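PDB 7JVH: glycoside Hydrolase Family 43_12, which probably hydrolyses glycosidic bonds in arabinose- or xylose-containing plant polysaccharides or oligosaccharides. Local coordinates for residues A119-P124 with M137-F142; G147-V152 with L167-I172. One frame throughout, in Å; residues are numbered along the deposited sequence.

Contact 1 (A119-P124 with M137-F142); sequences AGIYAP and MITTEF
Tyr122 and Phe142 form a T-shaped pair at the open end of these two antiparallel strands. The Phe142 ring comes in edge first, with CD2 3.6 Å above the plane of the Tyr122 ring and over its centre; the centroids are 4.9 Å apart and the planes meet at 81°. Tyr122 offers this face because its CG is turned back beside its own backbone N (chi1 -84°), while Tyr122 OH is taken by Ser118 O. Phe556, from the concanavalin A-like domain, makes a second edge-to-face contact with Tyr122. With an alanine here, the Phe142 edge would probably lose the surface it meets, and a gap would be likely to open towards Phe556.

The backbone bonds come in a group beside the rings. Gly120 and Phe142 are a hydrogen-bonded pair, joined from Phe142 N to Gly120 O (2.9 Å) and from Gly120 N to Phe142 O (3.1 Å). Two residues along, Tyr122 N reaches Thr140 O at 3.0 Å in an almost straight bond, 172° at the hydrogen. Beyond it the regular pairing is interrupted before Ile138 bonds to Ala125, and here Thr139 OG1 sits 3.0 Å from Tyr122 O, with Ala123 O also within reach of its one proton.

On the sheet face carrying Ile121 and Glu141, a non-hydrogen-bonded pair, the methyl CD1 of Ile121 lies along the extended Glu141 chain, 3.8 Å from Glu141 CB. Together these contacts close the beta hairpin of strands 120-129 and 134-142, the first two strands of one blade in the five-bladed propeller of family 43.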
# COMPACT_ATOMS: atom_id res chain seq x y z
N ALA A 119 1.33 -5.91 10.46
CA ALA A 119 2.44 -6.84 10.29
C ALA A 119 2.52 -7.20 8.80
O ALA A 119 2.32 -6.35 7.96
CB ALA A 119 2.22 -8.08 11.18
N GLY A 120 2.80 -8.47 8.48
CA GLY A 120 2.83 -8.95 7.11
C GLY A 120 4.00 -8.36 6.34
O GLY A 120 5.14 -8.30 6.84
N ILE A 121 3.72 -7.90 5.11
CA ILE A 121 4.75 -7.44 4.18
C ILE A 121 5.14 -5.98 4.41
O ILE A 121 4.37 -5.06 4.12
CB ILE A 121 4.29 -7.61 2.73
CG1 ILE A 121 3.94 -9.07 2.42
CG2 ILE A 121 5.36 -7.10 1.78
CD1 ILE A 121 5.08 -10.04 2.59
N TYR A 122 6.35 -5.78 4.94
CA TYR A 122 6.92 -4.45 5.17
C TYR A 122 7.58 -3.91 3.87
O TYR A 122 7.37 -4.44 2.77
CB TYR A 122 7.89 -4.49 6.36
CG TYR A 122 7.20 -4.36 7.71
CD1 TYR A 122 5.90 -4.87 7.93
CD2 TYR A 122 7.83 -3.72 8.78
CE1 TYR A 122 5.28 -4.75 9.17
CE2 TYR A 122 7.18 -3.58 10.00
CZ TYR A 122 5.91 -4.10 10.19
OH TYR A 122 5.28 -3.93 11.40
N ALA A 123 8.35 -2.82 4.00
CA ALA A 123 8.99 -2.15 2.86
C ALA A 123 9.60 -3.12 1.86
O ALA A 123 10.45 -3.93 2.21
CB ALA A 123 10.05 -1.18 3.34
N PRO A 124 9.15 -3.10 0.59
CA PRO A 124 9.79 -3.87 -0.47
C PRO A 124 10.98 -3.14 -1.09
O PRO A 124 11.01 -1.90 -1.07
CB PRO A 124 8.67 -3.99 -1.50
CG PRO A 124 7.92 -2.73 -1.36
CD PRO A 124 7.96 -2.38 0.11
N MSE A 137 12.97 -9.41 -5.67
CA MSE A 137 12.08 -8.69 -4.77
C MSE A 137 12.40 -9.14 -3.34
O MSE A 137 12.13 -10.29 -2.98
CB MSE A 137 10.62 -8.97 -5.13
CG MSE A 137 9.65 -7.93 -4.62
SE MSE A 137 9.44 -7.99 -2.68
CE MSE A 137 10.35 -6.40 -2.18
N ILE A 138 12.99 -8.24 -2.55
CA ILE A 138 13.42 -8.55 -1.20
C ILE A 138 12.66 -7.69 -0.16
O ILE A 138 12.56 -6.48 -0.29
CB ILE A 138 14.95 -8.38 -1.05
CG1 ILE A 138 15.43 -8.95 0.28
CG2 ILE A 138 15.37 -6.92 -1.17
CD1 ILE A 138 16.95 -8.95 0.42
N THR A 139 12.18 -8.35 0.90
CA THR A 139 11.35 -7.72 1.93
C THR A 139 11.39 -8.48 3.26
O THR A 139 12.05 -9.51 3.38
CB THR A 139 9.90 -7.63 1.42
OG1 THR A 139 9.12 -6.86 2.32
CG2 THR A 139 9.29 -9.00 1.26
N THR A 140 10.67 -7.94 4.26
CA THR A 140 10.44 -8.61 5.53
C THR A 140 8.96 -9.02 5.60
O THR A 140 8.06 -8.20 5.40
CB THR A 140 10.74 -7.69 6.73
OG1 THR A 140 12.00 -7.04 6.53
CG2 THR A 140 10.83 -8.48 8.01
N GLU A 141 8.74 -10.31 5.85
CA GLU A 141 7.41 -10.90 5.89
C GLU A 141 7.12 -11.36 7.32
O GLU A 141 7.47 -12.47 7.69
CB GLU A 141 7.31 -12.07 4.89
CG GLU A 141 6.05 -12.93 5.00
CD GLU A 141 5.80 -13.79 3.79
OE1 GLU A 141 5.16 -13.32 2.86
OE2 GLU A 141 6.25 -14.95 3.77
N PHE A 142 6.49 -10.48 8.11
CA PHE A 142 6.11 -10.72 9.50
C PHE A 142 4.80 -11.46 9.56
O PHE A 142 3.81 -10.95 10.07
CB PHE A 142 6.02 -9.41 10.28
CG PHE A 142 7.35 -8.78 10.59
CD1 PHE A 142 8.35 -9.51 11.27
CD2 PHE A 142 7.63 -7.47 10.24
CE1 PHE A 142 9.57 -8.93 11.57
CE2 PHE A 142 8.87 -6.89 10.55
CZ PHE A 142 9.83 -7.62 11.22

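Contact 2 (G147-V152 with L167-I172); sequences GGNMVV and LHFGGI
Where the polypeptide leaves one propeller blade for the next, Asn149 ties the connecting loop 167-172 back onto strand 148-154. That strand starts with a G1 beta bulge, Gly147 and Gly148 both facing Glu141, and Asn149 follows directly. The loop itself has no regular structure and runs on towards strand 175-178, the first of the next blade.

The side-chain amide of Asn149 does most of the gripping. Its ND2 gives one hydrogen to Phe169 O at 2.9 Å, in a straight bond (166°) that lies within the plane of the amide. The other goes to Gly171 O at 3.0 Å, more bent, with the acceptor tilted from that plane. In both bonds the nitrogen stands above the plane of the receiving carbonyl. OD1 is occupied by Thr140 of the neighbouring strand, so the amide is held at both ends and its rotation should be fixed.

Phe169 backs the same amide with its ring. Its CG lies between the backbone N and the carbonyl carbon (chi1 57°), which brings the ring under Asn149: CB of Asn149 makes a CH-pi contact 4.0 Å from the Phe169 centroid, and the amide and ring planes are only 24° apart. Around the same ring, His188 and Trp207 from the following blade add aromatic contacts.

At the start of the loop the main chain takes over. Leu167 N donates to Asn149 O at 2.9 Å, continuing the edge pairing that strand 165-166 makes with strand 148-154. Here the Leu167 side chain turns towards the strand and spreads its two methyls, CD1 lying against the backbone of Met150 and CD2 resting 4.0 Å from Val151 CG1.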
# COMPACT_ATOMS: atom_id res chain seq x y z
N GLY A 147 8.08 -15.39 8.27
CA GLY A 147 8.26 -14.75 9.56
C GLY A 147 9.62 -14.08 9.64
O GLY A 147 10.32 -14.27 10.60
N GLY A 148 9.96 -13.28 8.62
CA GLY A 148 11.19 -12.52 8.58
C GLY A 148 11.67 -12.20 7.18
O GLY A 148 10.92 -12.31 6.20
N ASN A 149 12.92 -11.75 7.10
CA ASN A 149 13.55 -11.29 5.88
C ASN A 149 13.68 -12.39 4.83
O ASN A 149 14.08 -13.51 5.14
CB ASN A 149 14.92 -10.71 6.26
CG ASN A 149 14.81 -9.35 6.90
OD1 ASN A 149 14.08 -8.48 6.39
ND2 ASN A 149 15.54 -9.14 8.00
N MSE A 150 13.31 -12.04 3.59
CA MSE A 150 13.19 -13.03 2.53
C MSE A 150 13.29 -12.35 1.17
O MSE A 150 12.99 -11.16 1.05
CB MSE A 150 11.86 -13.78 2.64
CG MSE A 150 10.63 -12.92 2.44
SE MSE A 150 10.11 -12.89 0.55
CE MSE A 150 8.21 -13.41 0.49
N VAL A 151 13.68 -13.12 0.15
CA VAL A 151 13.79 -12.63 -1.21
C VAL A 151 13.14 -13.62 -2.20
O VAL A 151 13.21 -14.83 -2.00
CB VAL A 151 15.27 -12.34 -1.59
CG1 VAL A 151 16.12 -13.59 -1.57
CG2 VAL A 151 15.36 -11.66 -2.95
N VAL A 152 12.50 -13.07 -3.24
CA VAL A 152 11.98 -13.86 -4.36
C VAL A 152 12.59 -13.34 -5.67
O VAL A 152 12.98 -12.18 -5.78
CB VAL A 152 10.44 -13.82 -4.44
CG1 VAL A 152 9.81 -14.34 -3.16
CG2 VAL A 152 9.94 -12.42 -4.70
N LEU A 167 16.19 -15.40 4.53
CA LEU A 167 17.47 -14.77 4.80
C LEU A 167 17.71 -14.62 6.30
O LEU A 167 16.81 -14.28 7.07
CB LEU A 167 17.54 -13.40 4.11
CG LEU A 167 17.13 -13.40 2.64
CD1 LEU A 167 17.00 -11.98 2.13
CD2 LEU A 167 18.12 -14.19 1.79
N HIS A 168 18.97 -14.85 6.71
CA HIS A 168 19.33 -15.05 8.12
C HIS A 168 19.90 -13.78 8.77
O HIS A 168 21.05 -13.76 9.22
CB HIS A 168 20.34 -16.20 8.24
CG HIS A 168 19.81 -17.51 7.75
ND1 HIS A 168 20.63 -18.55 7.35
CD2 HIS A 168 18.54 -17.96 7.60
CE1 HIS A 168 19.89 -19.58 6.98
NE2 HIS A 168 18.62 -19.25 7.12
N PHE A 169 19.06 -12.74 8.87
CA PHE A 169 19.38 -11.52 9.61
C PHE A 169 18.07 -10.90 10.08
O PHE A 169 17.03 -11.15 9.49
CB PHE A 169 20.18 -10.56 8.74
CG PHE A 169 19.50 -10.19 7.44
CD1 PHE A 169 18.66 -9.09 7.38
CD2 PHE A 169 19.70 -10.93 6.29
CE1 PHE A 169 18.03 -8.73 6.19
CE2 PHE A 169 19.07 -10.58 5.11
CZ PHE A 169 18.24 -9.48 5.06
N GLY A 170 18.15 -10.12 11.16
CA GLY A 170 17.00 -9.45 11.73
C GLY A 170 16.79 -8.05 11.16
O GLY A 170 17.44 -7.66 10.21
N GLY A 171 15.87 -7.31 11.78
CA GLY A 171 15.54 -5.96 11.37
C GLY A 171 14.68 -5.96 10.12
O GLY A 171 14.18 -7.01 9.68
N ILE A 172 14.53 -4.76 9.54
CA ILE A 172 13.67 -4.56 8.36
C ILE A 172 14.37 -3.79 7.25
O ILE A 172 15.53 -3.37 7.39
CB ILE A 172 12.40 -3.79 8.77
CG1 ILE A 172 12.74 -2.38 9.27
CG2 ILE A 172 11.64 -4.59 9.84
CD1 ILE A 172 11.53 -1.59 9.71

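Contacts 1 and 2 are successive steps across one blade, their centres about 8 Å apart, joined by the pairing of strand 134-142 with strand 148-154. Met137 N meets Val152 O at 2.8 Å in a probable backbone hydrogen bond. The probable hydrogen bond between Thr140 OG1 and Asn149 OD1 (2.5 Å) probably helps to position the amide that holds the loop. Ile138 CD1 and Leu167 CD1 touch at 3.5 Å. Bound glycerol, probably from the crystallisation liquor, lies about 3 Å from the side chain of Ala123, whose N bonds to it, and about 4 Å from that of Ile172, nearest atoms in each case; such molecules often mark pockets, and this may be one.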